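Local coordinates for protein DNA polymerase beta (Leishmania infantum, PDB 4P4M) that catalyses template-directed addition of deoxynucleotides to DNA as a family X polymerase, and probably serves base excision repair, at residues H105-R110 against V143-F148; E153-Q158 against G195-I200; V297-A302 against D364-P369. All blocks are in the same frame, centred on the assembly; numbering follows the deposited sequence. Where two conformers were deposited one is given.

Three contacts in series along one chain are grouped about a DNA substrate and a bound nucleotide. Interaction 2, in the palm, is the catalytic end: its 195-200 segment supplies two aspartate ligands of the magnesium ion and an amide to the triphosphate of D3T. Interaction 1 lies in the fingers domain, where its 105-110 segment holds the chain B backbone; its nearest atoms are about 6 Å from those of interaction 2, and the His105 side chain lies about 9 Å from D3T. Interaction 3, in the thumb, has its centre about 27 Å from that of interaction 2 and touches the adenine of chain C that lies opposite the thymine of D3T. The centres of interactions 1 and 3 are about 35 Å apart.

Interaction 1 of 3, residues H105-R110 against V143-F148; sequences HGFGPR and VGIKYF. With NA (sodium ion), chain F; nucleotides of chain B.
Phe107 and Ile145 meet by their outer ends: CD1 of Ile145 approaches the CE1-CZ side of the ring obliquely, 3.9 Å from Phe107 CZ. With CG placed beside its backbone N (chi1 -69°), the ring of Phe107 swings toward helix 139-146, while its carbonyl is left to bind the sodium ion, 2.6 Å from Phe107 O. The backbones close up because Gly144 has only hydrogen where a side chain would strike the carbonyl: His105 O, buried with no polar partner, comes within 3.7 Å of Gly144 CA. His105 CB lies 4.0 Å from Gly144 CA, and CG, anti to the backbone N (chi1 -165°), turns the ring to the DNA, with C5' of DT4 of chain B over one face toward the rim. Water 1 accepts from His105 N and donates to Gly144 O.

The other side of the hairpin holds chain B. Gly106 N donates to OP1 of DT4 over 2.7 Å at 155°, and the same oxygen binds the sodium. Gly106 has a positive phi, easy for glycine, and Gly108, whose N donates to DG3 OP1, leaves room for DG3 O5'. Amides and a metal gripping phosphates in this way mark a helix-hairpin-helix motif.

Thr102 and Val104 complete the protein's share of the sodium site. Leu127 of helix 124-130 packs against both Phe107 and Ile145, while His105 rests on Met245 of strand 243-248.

Interaction 2 of 3, residues E153-Q158 against G195-I200; sequences EKIPMQ and GDVDAI. With MG (magnesium ion), chain E; D3T (2',3'-dideoxy-thymidine-5'-triphosphate), chain D.
Ile155 lays the tip of its side chain against the backbone of Asp196, with CD1 3.8 Å from Asp196 C, and its CD1 touches Val197 CG2 at 3.9 Å. A branched aliphatic chain suits this buried place, where it fills space beside the main chain without competing for its polar atoms.

On the far side of that backbone is the metal. The Asp196 side chain leaves its CA away from 153-158, and a chi1 of 77°, with CG between the backbone N and carbonyl carbon, helps bring OD1 to 2.2 Å from the magnesium ion. Asp198 OD2 binds the same magnesium ion at 2.2 Å; one oxygen from each phosphate of D3T and water 4 make six ligands. Water 4 also donates to Asp196 O, tying the metal shell to the main chain. Gly195 N reaches D3T O3G over 2.9 Å at 163°, and as a glycine it keeps the space beside the gamma phosphate clear.

Further out, backbone bonds fix both sides: Ile155 with Ser194, Val197 with Arg271 and Asp273, and Asp198 with Cys184. Two aspartates with one residue between them (a DxD pair), with the carboxylate of Asp273 close by, are characteristic of the family X palm, of the nucleotidyltransferase fold.

Interaction 3 of 3, residues V297-A302 against D364-P369; sequences VIMRQA and DVLGMP. With nucleotides of chain C.
Met299, Ala302, Leu366 and Met368 form an apolar seam between helix 293-305 and the turn that follows helix 359-365. Leu366 crosses Met299 at about a right angle, its CD1 3.9 Å from Met299 CG. In Met368, CG lies beside the backbone N (chi1 -56°) and the chain then runs extended, which carries its sulfur between two methyls: SD lies 3.8 Å from Ala302 CB and 4.0 Å from Met299 CE. The small Ala302 lets the turn approach the helix, whereas the flexible methionines adapt their ends to the surfaces they meet.

Backbone bonding shapes the turn. Gly367, with a phi of 65° that glycine takes readily, ends helix 359-365 in a Schellman motif, its N bonded to Asp364 O at 3.1 Å.

Contacts with DNA come from the helix's other face. Arg300 runs extended from CG to NE and carries NH1 to 3.0 Å from N3 of DA1 of chain C, a weak bond, with a second weak one to DT2 O2; both acceptors are minor-groove atoms. The apolar contact is Val297 CG2 on the adenine of DA1. Helix 293-305 thus packs its apolar face on the thumb and turns its other face to the minor-groove side of the nascent pair, as in family X polymerases.

Interaction 1 of 3, residues H105-R110 against V143-F148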
loop_
_atom_site.group_PDB
_atom_site.type_symbol
_atom_site.label_atom_id
_atom_site.label_comp_id
_atom_site.label_asym_id
_atom_site.label_seq_id
_atom_site.Cartn_x
_atom_site.Cartn_y
_atom_site.Cartn_z
ATOM N N HIS A 105 7.407 10.885 -8.519
ATOM C CA HIS A 105 7.246 10.092 -7.298
ATOM C C HIS A 105 8.402 10.344 -6.330
ATOM O O HIS A 105 9.575 10.188 -6.711
ATOM C CB HIS A 105 7.188 8.600 -7.681
ATOM C CG HIS A 105 6.671 7.701 -6.601
ATOM N ND1 HIS A 105 5.457 7.124 -6.422
ATOM C CD2 HIS A 105 7.455 7.257 -5.557
ATOM C CE1 HIS A 105 5.527 6.371 -5.275
ATOM N NE2 HIS A 105 6.745 6.470 -4.771
ATOM N N GLY A 106 8.087 10.723 -5.094
ATOM C CA GLY A 106 9.104 10.998 -4.093
ATOM C C GLY A 106 9.394 12.479 -3.885
ATOM O O GLY A 106 10.086 12.862 -2.935
ATOM N N PHE A 107 8.879 13.321 -4.773
ATOM C CA PHE A 107 9.080 14.764 -4.639
ATOM C C PHE A 107 7.799 15.447 -4.196
ATOM O O PHE A 107 6.803 15.404 -4.893
ATOM C CB PHE A 107 9.585 15.379 -5.953
ATOM C CG PHE A 107 10.982 14.975 -6.306
ATOM C CD1 PHE A 107 11.230 13.768 -6.939
ATOM C CD2 PHE A 107 12.055 15.793 -5.990
ATOM C CE1 PHE A 107 12.524 13.388 -7.256
ATOM C CE2 PHE A 107 13.347 15.420 -6.307
ATOM C CZ PHE A 107 13.582 14.216 -6.940
ATOM N N GLY A 108 7.820 16.068 -3.025
ATOM C CA GLY A 108 6.695 16.875 -2.594
ATOM C C GLY A 108 7.055 18.345 -2.726
ATOM O O GLY A 108 8.134 18.680 -3.228
ATOM N N PRO A 109 6.164 19.237 -2.265
ATOM C CA PRO A 109 6.407 20.683 -2.358
ATOM C C PRO A 109 7.758 21.091 -1.775
ATOM O O PRO A 109 8.414 21.995 -2.296
ATOM C CB PRO A 109 5.270 21.276 -1.530
ATOM C CG PRO A 109 4.172 20.277 -1.646
ATOM C CD PRO A 109 4.847 18.933 -1.678
ATOM N N ARG A 110 8.177 20.424 -0.706
ATOM C CA ARG A 110 9.425 20.786 -0.046
ATOM C C ARG A 110 10.649 20.510 -0.919
ATOM O O ARG A 110 11.524 21.369 -1.065
ATOM C CB ARG A 110 9.552 20.064 1.298
ATOM C CG ARG A 110 10.660 20.606 2.177
ATOM C CD ARG A 110 10.506 22.105 2.350
ATOM N NE ARG A 110 9.151 22.465 2.756
ATOM C CZ ARG A 110 8.767 22.611 4.020
ATOM N NH1 ARG A 110 9.640 22.434 5.002
ATOM N NH2 ARG A 110 7.512 22.936 4.300
ATOM N N VAL A 143 14.447 6.305 -7.875
ATOM C CA VAL A 143 13.567 5.344 -8.538
ATOM C C VAL A 143 12.424 6.060 -9.254
ATOM O O VAL A 143 12.063 5.704 -10.376
ATOM C CB VAL A 143 13.010 4.288 -7.541
ATOM C CG1 VAL A 143 11.947 3.431 -8.209
ATOM C CG2 VAL A 143 14.145 3.428 -6.999
ATOM N N GLY A 144 11.860 7.082 -8.617
ATOM C CA GLY A 144 10.786 7.843 -9.239
ATOM C C GLY A 144 11.219 8.499 -10.539
ATOM O O GLY A 144 10.455 8.601 -11.507
ATOM N N ILE A 145 12.469 8.949 -10.562
ATOM C CA ILE A 145 13.034 9.565 -11.751
ATOM C C ILE A 145 13.318 8.537 -12.844
ATOM O O ILE A 145 12.910 8.709 -13.996
ATOM C CB ILE A 145 14.323 10.323 -11.398
ATOM C CG1 ILE A 145 13.980 11.571 -10.577
ATOM C CG2 ILE A 145 15.105 10.661 -12.667
ATOM C CD1 ILE A 145 15.166 12.165 -9.820
ATOM N N LYS A 146 14.007 7.464 -12.480
ATOM C CA LYS A 146 14.375 6.429 -13.448
ATOM C C LYS A 146 13.165 5.784 -14.127
ATOM O O LYS A 146 13.212 5.455 -15.322
ATOM C CB LYS A 146 15.236 5.349 -12.779
ATOM C CG LYS A 146 15.565 4.185 -13.707
ATOM C CD LYS A 146 16.513 3.184 -13.068
ATOM C CE LYS A 146 16.894 2.094 -14.063
ATOM N NZ LYS A 146 17.834 1.103 -13.468
ATOM N N TYR A 147 12.085 5.601 -13.365
ATOM C CA TYR A 147 10.872 4.948 -13.868
ATOM C C TYR A 147 9.732 5.926 -14.178
ATOM O O TYR A 147 8.563 5.539 -14.194
ATOM C CB TYR A 147 10.393 3.873 -12.870
ATOM C CG TYR A 147 11.300 2.657 -12.824
ATOM C CD1 TYR A 147 12.382 2.597 -11.945
ATOM C CD2 TYR A 147 11.089 1.578 -13.678
ATOM C CE1 TYR A 147 13.226 1.481 -11.909
ATOM C CE2 TYR A 147 11.928 0.456 -13.644
ATOM C CZ TYR A 147 12.992 0.424 -12.763
ATOM O OH TYR A 147 13.819 -0.683 -12.737
ATOM N N PHE A 148 10.077 7.185 -14.441
ATOM C CA PHE A 148 9.069 8.213 -14.726
ATOM C C PHE A 148 8.082 7.808 -15.823
ATOM O O PHE A 148 6.876 7.946 -15.641
ATOM C CB PHE A 148 9.724 9.563 -15.063
ATOM C CG PHE A 148 8.730 10.692 -15.253
ATOM C CD1 PHE A 148 8.142 11.311 -14.161
ATOM C CD2 PHE A 148 8.386 11.122 -16.526
ATOM C CE1 PHE A 148 7.222 12.340 -14.338
ATOM C CE2 PHE A 148 7.473 12.155 -16.708
ATOM C CZ PHE A 148 6.888 12.758 -15.614
HETATM NA NA NA F . 5.271 13.640 -6.132
ATOM P P DG B 3 8.346 16.793 0.498
ATOM O OP1 DG B 3 9.388 17.025 -0.520
ATOM O OP2 DG B 3 7.269 17.779 0.718
ATOM O "O5'" DG B 3 7.652 15.382 0.180
ATOM C "C5'" DG B 3 8.470 14.252 -0.104
ATOM C "C4'" DG B 3 7.632 12.980 -0.128
ATOM O "O4'" DG B 3 7.248 12.627 1.232
ATOM C "C3'" DG B 3 6.334 13.070 -0.934
ATOM O "O3'" DG B 3 6.439 12.239 -2.108
ATOM C "C2'" DG B 3 5.244 12.600 0.035
ATOM C "C1'" DG B 3 6.039 11.906 1.140
ATOM N N9 DG B 3 5.338 11.874 2.430
ATOM C C8 DG B 3 4.706 12.907 3.089
ATOM N N7 DG B 3 4.159 12.552 4.229
ATOM C C5 DG B 3 4.445 11.197 4.328
ATOM C C6 DG B 3 4.102 10.270 5.340
ATOM O O6 DG B 3 3.456 10.490 6.372
ATOM N N1 DG B 3 4.581 8.986 5.056
ATOM C C2 DG B 3 5.302 8.654 3.928
ATOM N N2 DG B 3 5.685 7.374 3.820
ATOM N N3 DG B 3 5.632 9.519 2.966
ATOM C C4 DG B 3 5.165 10.765 3.233
ATOM P P DT B 4 5.177 12.022 -3.073
ATOM O OP1 DT B 4 5.691 11.714 -4.420
ATOM O OP2 DT B 4 4.223 13.127 -2.843
ATOM O "O5'" DT B 4 4.526 10.660 -2.545
ATOM C "C5'" DT B 4 5.354 9.511 -2.448
ATOM C "C4'" DT B 4 4.625 8.371 -1.758
ATOM O "O4'" DT B 4 4.346 8.712 -0.372
ATOM C "C3'" DT B 4 3.302 7.992 -2.406
ATOM O "O3'" DT B 4 3.443 6.639 -2.742
ATOM C "C2'" DT B 4 2.240 8.242 -1.332
ATOM C "C1'" DT B 4 3.045 8.267 -0.032
ATOM N N1 DT B 4 2.450 9.156 1.024
ATOM C C2 DT B 4 2.144 8.624 2.263
ATOM O O2 DT B 4 2.332 7.460 2.557
ATOM N N3 DT B 4 1.603 9.507 3.156
ATOM C C4 DT B 4 1.334 10.841 2.949
ATOM O O4 DT B 4 0.836 11.537 3.829
ATOM C C5 DT B 4 1.677 11.344 1.637
ATOM C C7 DT B 4 1.432 12.786 1.291
ATOM C C6 DT B 4 2.211 10.490 0.752
ATOM P P DA B 2 7.673 19.170 6.559
ATOM O OP1 DA B 2 8.381 20.362 6.050
ATOM O OP2 DA B 2 6.199 19.174 6.717
ATOM O "O5'" DA B 2 8.033 17.924 5.626
ATOM C "C5'" DA B 2 9.385 17.586 5.379
ATOM C "C4'" DA B 2 9.461 16.619 4.209
ATOM O "O4'" DA B 2 9.302 15.247 4.650
ATOM C "C3'" DA B 2 8.419 16.824 3.121
ATOM O "O3'" DA B 2 9.082 16.539 1.899
ATOM C "C2'" DA B 2 7.336 15.797 3.465
ATOM C "C1'" DA B 2 8.141 14.657 4.092
ATOM N N9 DA B 2 7.519 13.937 5.209
ATOM C C8 DA B 2 6.779 14.470 6.227
ATOM N N7 DA B 2 6.368 13.587 7.109
ATOM C C5 DA B 2 6.889 12.389 6.652
ATOM C C6 DA B 2 6.813 11.073 7.151
ATOM N N6 DA B 2 6.155 10.738 8.273
ATOM N N1 DA B 2 7.445 10.112 6.446
ATOM C C2 DA B 2 8.100 10.440 5.325
ATOM N N3 DA B 2 8.242 11.643 4.762
ATOM C C4 DA B 2 7.604 12.585 5.481
HETATM O O HOH W 1 7.844 9.324 -10.895
HETATM O O HOH W 2 3.967 11.982 -7.318
HETATM O O HOH W 3 3.210 14.362 -5.072
#

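Interaction 2 of 3, residues E153-Q158 against G195-I200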
loop_
_atom_site.group_PDB
_atom_site.type_symbol
_atom_site.label_atom_id
_atom_site.label_comp_id
_atom_site.label_asym_id
_atom_site.label_seq_id
_atom_site.Cartn_x
_atom_site.Cartn_y
_atom_site.Cartn_z
ATOM N N GLU A 153 2.024 5.411 -16.568
ATOM C CA GLU A 153 1.134 4.596 -17.407
ATOM C C GLU A 153 0.185 3.778 -16.512
ATOM O O GLU A 153 0.609 3.239 -15.506
ATOM C CB GLU A 153 1.959 3.668 -18.302
ATOM C CG GLU A 153 2.857 4.423 -19.299
ATOM C CD GLU A 153 2.050 5.171 -20.344
ATOM O OE1 GLU A 153 1.163 4.541 -20.952
ATOM O OE2 GLU A 153 2.289 6.386 -20.553
ATOM N N LYS A 154 -1.097 3.708 -16.862
ATOM C CA LYS A 154 -2.034 2.933 -16.053
ATOM C C LYS A 154 -2.011 1.450 -16.423
ATOM O O LYS A 154 -1.670 1.084 -17.543
ATOM C CB LYS A 154 -3.453 3.520 -16.119
ATOM C CG LYS A 154 -3.923 3.971 -17.501
ATOM C CD LYS A 154 -5.143 4.891 -17.377
ATOM C CE LYS A 154 -5.645 5.392 -18.724
ATOM N NZ LYS A 154 -6.280 4.324 -19.541
ATOM N N ILE A 155 -2.354 0.602 -15.454
ATOM C CA ILE A 155 -2.373 -0.851 -15.639
ATOM C C ILE A 155 -3.783 -1.321 -16.042
ATOM O O ILE A 155 -4.732 -1.119 -15.287
ATOM C CB ILE A 155 -2.020 -1.579 -14.315
ATOM C CG1 ILE A 155 -0.775 -0.955 -13.650
ATOM C CG2 ILE A 155 -1.838 -3.083 -14.564
ATOM C CD1 ILE A 155 -0.449 -1.546 -12.269
ATOM N N PRO A 156 -3.920 -1.967 -17.214
ATOM C CA PRO A 156 -5.225 -2.516 -17.604
ATOM C C PRO A 156 -5.610 -3.678 -16.689
ATOM O O PRO A 156 -4.734 -4.433 -16.261
ATOM C CB PRO A 156 -4.988 -3.056 -19.024
ATOM C CG PRO A 156 -3.639 -2.566 -19.440
ATOM C CD PRO A 156 -2.863 -2.313 -18.178
ATOM N N MET A 157 -6.905 -3.826 -16.414
ATOM C CA MET A 157 -7.390 -4.899 -15.546
ATOM C C MET A 157 -6.815 -6.265 -15.921
ATOM O O MET A 157 -6.422 -7.038 -15.044
ATOM C CB MET A 157 -8.928 -4.949 -15.534
ATOM C CG MET A 157 -9.506 -6.146 -14.772
ATOM S SD MET A 157 -11.314 -6.166 -14.663
ATOM C CE MET A 157 -11.613 -4.825 -13.520
ATOM N N GLN A 158 -6.755 -6.572 -17.216
ATOM C CA GLN A 158 -6.234 -7.873 -17.646
ATOM C C GLN A 158 -4.816 -8.139 -17.133
ATOM O O GLN A 158 -4.477 -9.273 -16.796
ATOM C CB GLN A 158 -6.293 -8.046 -19.177
ATOM C CG GLN A 158 -5.496 -7.014 -19.980
ATOM C CD GLN A 158 -4.021 -7.383 -20.177
ATOM O OE1 GLN A 158 -3.605 -8.519 -19.928
ATOM N NE2 GLN A 158 -3.228 -6.415 -20.635
ATOM N N GLY A 195 -3.669 2.450 -10.993
ATOM C CA GLY A 195 -2.382 3.122 -10.942
ATOM C C GLY A 195 -1.244 2.217 -10.487
ATOM O O GLY A 195 -0.119 2.348 -10.965
ATOM N N ASP A 196 -1.533 1.305 -9.561
ATOM C CA ASP A 196 -0.505 0.429 -8.981
ATOM C C ASP A 196 -1.120 -0.926 -8.620
ATOM O O ASP A 196 -2.293 -1.194 -8.927
ATOM C CB ASP A 196 0.161 1.090 -7.760
ATOM C CG ASP A 196 -0.704 1.029 -6.493
ATOM O OD1 ASP A 196 -1.923 0.872 -6.621
ATOM O OD2 ASP A 196 -0.175 1.109 -5.359
ATOM N N VAL A 197 -0.326 -1.781 -7.987
ATOM C CA VAL A 197 -0.816 -3.059 -7.471
ATOM C C VAL A 197 -0.776 -3.026 -5.936
ATOM O O VAL A 197 0.303 -2.897 -5.361
ATOM C CB VAL A 197 0.065 -4.228 -7.975
ATOM C CG1 VAL A 197 -0.429 -5.565 -7.383
ATOM C CG2 VAL A 197 0.062 -4.287 -9.492
ATOM N N ASP A 198 -1.938 -3.127 -5.279
ATOM C CA ASP A 198 -2.011 -3.116 -3.814
ATOM C C ASP A 198 -2.272 -4.512 -3.268
ATOM O O ASP A 198 -3.394 -5.028 -3.376
ATOM C CB ASP A 198 -3.127 -2.181 -3.322
ATOM C CG ASP A 198 -2.928 -0.743 -3.779
ATOM O OD1 ASP A 198 -1.910 -0.119 -3.408
ATOM O OD2 ASP A 198 -3.801 -0.236 -4.513
ATOM N N ALA A 199 -1.249 -5.122 -2.674
ATOM C CA ALA A 199 -1.372 -6.495 -2.199
ATOM C C ALA A 199 -1.352 -6.583 -0.668
ATOM O O ALA A 199 -0.648 -5.815 -0.004
ATOM C CB ALA A 199 -0.255 -7.361 -2.792
ATOM N N ILE A 200 -2.142 -7.511 -0.126
ATOM C CA ILE A 200 -2.054 -7.903 1.285
ATOM C C ILE A 200 -1.476 -9.308 1.385
ATOM O O ILE A 200 -1.942 -10.239 0.715
ATOM C CB ILE A 200 -3.448 -7.917 1.980
ATOM C CG1 ILE A 200 -4.067 -6.521 1.984
ATOM C CG2 ILE A 200 -3.336 -8.480 3.426
ATOM C CD1 ILE A 200 -5.560 -6.516 2.393
HETATM MG MG MG E . -3.901 1.392 -5.937
HETATM P PA D3T D . -4.071 4.017 -4.000
HETATM O O1A D3T D . -3.214 2.933 -4.560
HETATM O O2A D3T D . -3.345 5.306 -3.734
HETATM O "O5'" D3T D . -4.010 3.412 -2.321
HETATM C "C5'" D3T D . -4.544 2.199 -2.144
HETATM C "C4'" D3T D . -5.543 2.173 -0.922
HETATM O "O4'" D3T D . -4.969 2.827 0.215
HETATM C "C1'" D3T D . -5.953 3.513 0.913
HETATM N N1 D3T D . -5.538 4.936 1.098
HETATM C C6 D3T D . -4.940 5.611 0.048
HETATM C C2 D3T D . -5.811 5.614 2.352
HETATM O O2 D3T D . -6.343 5.041 3.271
HETATM N N3 D3T D . -5.421 6.975 2.449
HETATM C C4 D3T D . -4.846 7.550 1.402
HETATM O O4 D3T D . -4.488 8.844 1.530
HETATM C C5 D3T D . -4.559 6.937 0.146
HETATM C C5M D3T D . -3.913 7.713 -0.932
HETATM C "C2'" D3T D . -7.274 3.472 0.110
HETATM C "C3'" D3T D . -6.823 2.978 -1.248
HETATM O O3A D3T D . -5.612 4.034 -4.142
HETATM P PB D3T D . -6.422 3.256 -5.475
HETATM O O1B D3T D . -5.882 1.873 -5.338
HETATM O O2B D3T D . -7.798 3.471 -4.913
HETATM O O3B D3T D . -6.222 3.896 -6.856
HETATM P PG D3T D . -5.047 3.744 -8.082
HETATM O O1G D3T D . -4.019 2.766 -7.598
HETATM O O2G D3T D . -4.508 5.162 -8.199
HETATM O O3G D3T D . -5.824 3.226 -9.272
HETATM O O HOH W 4 -4.584 -0.270 -7.348
#

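Interaction 3 of 3, residues V297-A302 against D364-P369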
loop_
_atom_site.group_PDB
_atom_site.type_symbol
_atom_site.label_atom_id
_atom_site.label_comp_id
_atom_site.label_asym_id
_atom_site.label_seq_id
_atom_site.Cartn_x
_atom_site.Cartn_y
_atom_site.Cartn_z
ATOM N N VAL A 297 -12.044 7.774 4.594
ATOM C CA VAL A 297 -12.200 8.943 5.456
ATOM C C VAL A 297 -13.637 9.059 5.988
ATOM O O VAL A 297 -13.850 9.292 7.178
ATOM C CB VAL A 297 -11.775 10.248 4.737
ATOM C CG1 VAL A 297 -12.177 11.463 5.562
ATOM C CG2 VAL A 297 -10.271 10.233 4.482
ATOM N N ILE A 298 -14.615 8.879 5.103
ATOM C CA ILE A 298 -16.034 8.885 5.497
ATOM C C ILE A 298 -16.358 7.795 6.532
ATOM O O ILE A 298 -17.034 8.054 7.536
ATOM C CB ILE A 298 -16.962 8.744 4.259
ATOM C CG1 ILE A 298 -16.910 10.021 3.413
ATOM C CG2 ILE A 298 -18.400 8.437 4.680
ATOM C CD1 ILE A 298 -17.455 9.853 2.010
ATOM N N MET A 299 -15.877 6.577 6.300
ATOM C CA MET A 299 -16.132 5.482 7.246
ATOM C C MET A 299 -15.419 5.707 8.590
ATOM O O MET A 299 -15.963 5.392 9.656
ATOM C CB MET A 299 -15.753 4.118 6.632
ATOM C CG MET A 299 -16.042 2.918 7.542
ATOM S SD MET A 299 -15.823 1.298 6.741
ATOM C CE MET A 299 -17.513 0.864 6.331
ATOM N N ARG A 300 -14.209 6.259 8.548
ATOM C CA ARG A 300 -13.481 6.548 9.786
ATOM C C ARG A 300 -14.142 7.696 10.573
ATOM O O ARG A 300 -14.119 7.709 11.807
ATOM C CB ARG A 300 -11.988 6.809 9.504
ATOM C CG ARG A 300 -11.269 5.528 9.037
ATOM C CD ARG A 300 -9.882 5.760 8.405
ATOM N NE ARG A 300 -9.298 4.470 8.025
ATOM C CZ ARG A 300 -7.995 4.242 7.887
ATOM N NH1 ARG A 300 -7.117 5.229 8.056
ATOM N NH2 ARG A 300 -7.574 3.022 7.571
ATOM N N GLN A 301 -14.731 8.652 9.862
ATOM C CA GLN A 301 -15.500 9.722 10.502
ATOM C C GLN A 301 -16.747 9.145 11.183
ATOM O O GLN A 301 -17.106 9.539 12.297
ATOM C CB GLN A 301 -15.903 10.792 9.480
ATOM C CG GLN A 301 -14.775 11.728 9.056
ATOM C CD GLN A 301 -15.162 12.641 7.891
ATOM O OE1 GLN A 301 -16.073 12.336 7.118
ATOM N NE2 GLN A 301 -14.466 13.770 7.768
ATOM N N ALA A 302 -17.422 8.220 10.499
ATOM C CA ALA A 302 -18.587 7.553 11.083
ATOM C C ALA A 302 -18.201 6.830 12.379
ATOM O O ALA A 302 -18.944 6.861 13.370
ATOM C CB ALA A 302 -19.207 6.574 10.089
ATOM N N ASP A 364 -22.189 -2.766 9.614
ATOM C CA ASP A 364 -23.327 -2.974 10.526
ATOM C C ASP A 364 -23.131 -2.299 11.885
ATOM O O ASP A 364 -24.036 -1.637 12.396
ATOM C CB ASP A 364 -23.595 -4.477 10.743
ATOM C CG ASP A 364 -24.101 -5.180 9.494
ATOM O OD1 ASP A 364 -24.592 -4.499 8.572
ATOM O OD2 ASP A 364 -24.020 -6.428 9.437
ATOM N N VAL A 365 -21.957 -2.489 12.482
ATOM C CA VAL A 365 -21.663 -1.912 13.796
ATOM C C VAL A 365 -21.643 -0.384 13.718
ATOM O O VAL A 365 -21.980 0.308 14.690
ATOM C CB VAL A 365 -20.337 -2.456 14.358
ATOM C CG1 VAL A 365 -19.889 -1.676 15.604
ATOM C CG2 VAL A 365 -20.477 -3.942 14.677
ATOM N N LEU A 366 -21.273 0.145 12.554
ATOM C CA LEU A 366 -21.202 1.599 12.386
ATOM C C LEU A 366 -22.507 2.207 11.864
ATOM O O LEU A 366 -22.586 3.414 11.618
ATOM C CB LEU A 366 -20.035 1.976 11.472
ATOM C CG LEU A 366 -18.648 1.636 12.040
ATOM C CD1 LEU A 366 -17.557 2.100 11.080
ATOM C CD2 LEU A 366 -18.447 2.236 13.446
ATOM N N GLY A 367 -23.523 1.369 11.689
ATOM C CA GLY A 367 -24.814 1.827 11.199
ATOM C C GLY A 367 -24.831 2.373 9.782
ATOM O O GLY A 367 -25.629 3.260 9.471
ATOM N N MET A 368 -23.961 1.845 8.921
ATOM C CA MET A 368 -23.881 2.267 7.522
ATOM C C MET A 368 -24.356 1.155 6.597
ATOM O O MET A 368 -24.036 -0.005 6.818
ATOM C CB MET A 368 -22.433 2.599 7.142
ATOM C CG MET A 368 -21.766 3.650 8.002
ATOM S SD MET A 368 -20.002 3.776 7.612
ATOM C CE MET A 368 -20.037 4.173 5.862
ATOM N N PRO A 369 -25.088 1.511 5.531
ATOM C CA PRO A 369 -25.529 0.514 4.545
ATOM C C PRO A 369 -24.335 -0.136 3.856
ATOM O O PRO A 369 -23.426 0.582 3.444
ATOM C CB PRO A 369 -26.294 1.349 3.509
ATOM C CG PRO A 369 -26.555 2.658 4.161
ATOM C CD PRO A 369 -25.461 2.881 5.143
ATOM O OP3 DA C 1 -11.211 14.621 10.644
ATOM P P DA C 1 -10.431 14.214 9.454
ATOM O OP1 DA C 1 -9.067 14.756 9.597
ATOM O OP2 DA C 1 -11.242 14.537 8.266
ATOM O "O5'" DA C 1 -10.270 12.622 9.475
ATOM C "C5'" DA C 1 -11.349 11.764 9.757
ATOM C "C4'" DA C 1 -10.776 10.386 10.070
ATOM O "O4'" DA C 1 -10.130 9.868 8.877
ATOM C "C3'" DA C 1 -9.721 10.356 11.174
ATOM O "O3'" DA C 1 -9.936 9.148 11.902
ATOM C "C2'" DA C 1 -8.401 10.380 10.389
ATOM C "C1'" DA C 1 -8.750 9.623 9.106
ATOM N N9 DA C 1 -8.019 10.058 7.905
ATOM C C8 DA C 1 -7.746 11.355 7.550
ATOM N N7 DA C 1 -7.089 11.473 6.419
ATOM C C5 DA C 1 -6.920 10.168 5.989
ATOM C C6 DA C 1 -6.294 9.636 4.836
ATOM N N6 DA C 1 -5.706 10.406 3.902
ATOM N N1 DA C 1 -6.293 8.296 4.688
ATOM C C2 DA C 1 -6.876 7.547 5.644
ATOM N N3 DA C 1 -7.496 7.938 6.766
ATOM C C4 DA C 1 -7.490 9.281 6.886
ATOM P P DT C 2 -9.132 8.850 13.263
ATOM O OP1 DT C 2 -9.961 7.939 14.083
ATOM O OP2 DT C 2 -8.660 10.140 13.819
ATOM O "O5'" DT C 2 -7.840 8.063 12.759
ATOM C "C5'" DT C 2 -8.012 6.761 12.203
ATOM C "C4'" DT C 2 -6.722 6.333 11.530
ATOM O "O4'" DT C 2 -6.499 7.132 10.339
ATOM C "C3'" DT C 2 -5.455 6.454 12.387
ATOM O "O3'" DT C 2 -5.087 5.114 12.750
ATOM C "C2'" DT C 2 -4.443 7.120 11.449
ATOM C "C1'" DT C 2 -5.120 7.025 10.078
ATOM N N1 DT C 2 -4.661 8.057 9.083
ATOM C C2 DT C 2 -4.197 7.629 7.852
ATOM O O2 DT C 2 -4.141 6.463 7.507
ATOM N N3 DT C 2 -3.788 8.621 7.010
ATOM C C4 DT C 2 -3.798 9.976 7.260
ATOM O O4 DT C 2 -3.397 10.773 6.415
ATOM C C5 DT C 2 -4.298 10.369 8.556
ATOM C C7 DT C 2 -4.345 11.831 8.931
ATOM C C6 DT C 2 -4.697 9.406 9.400
#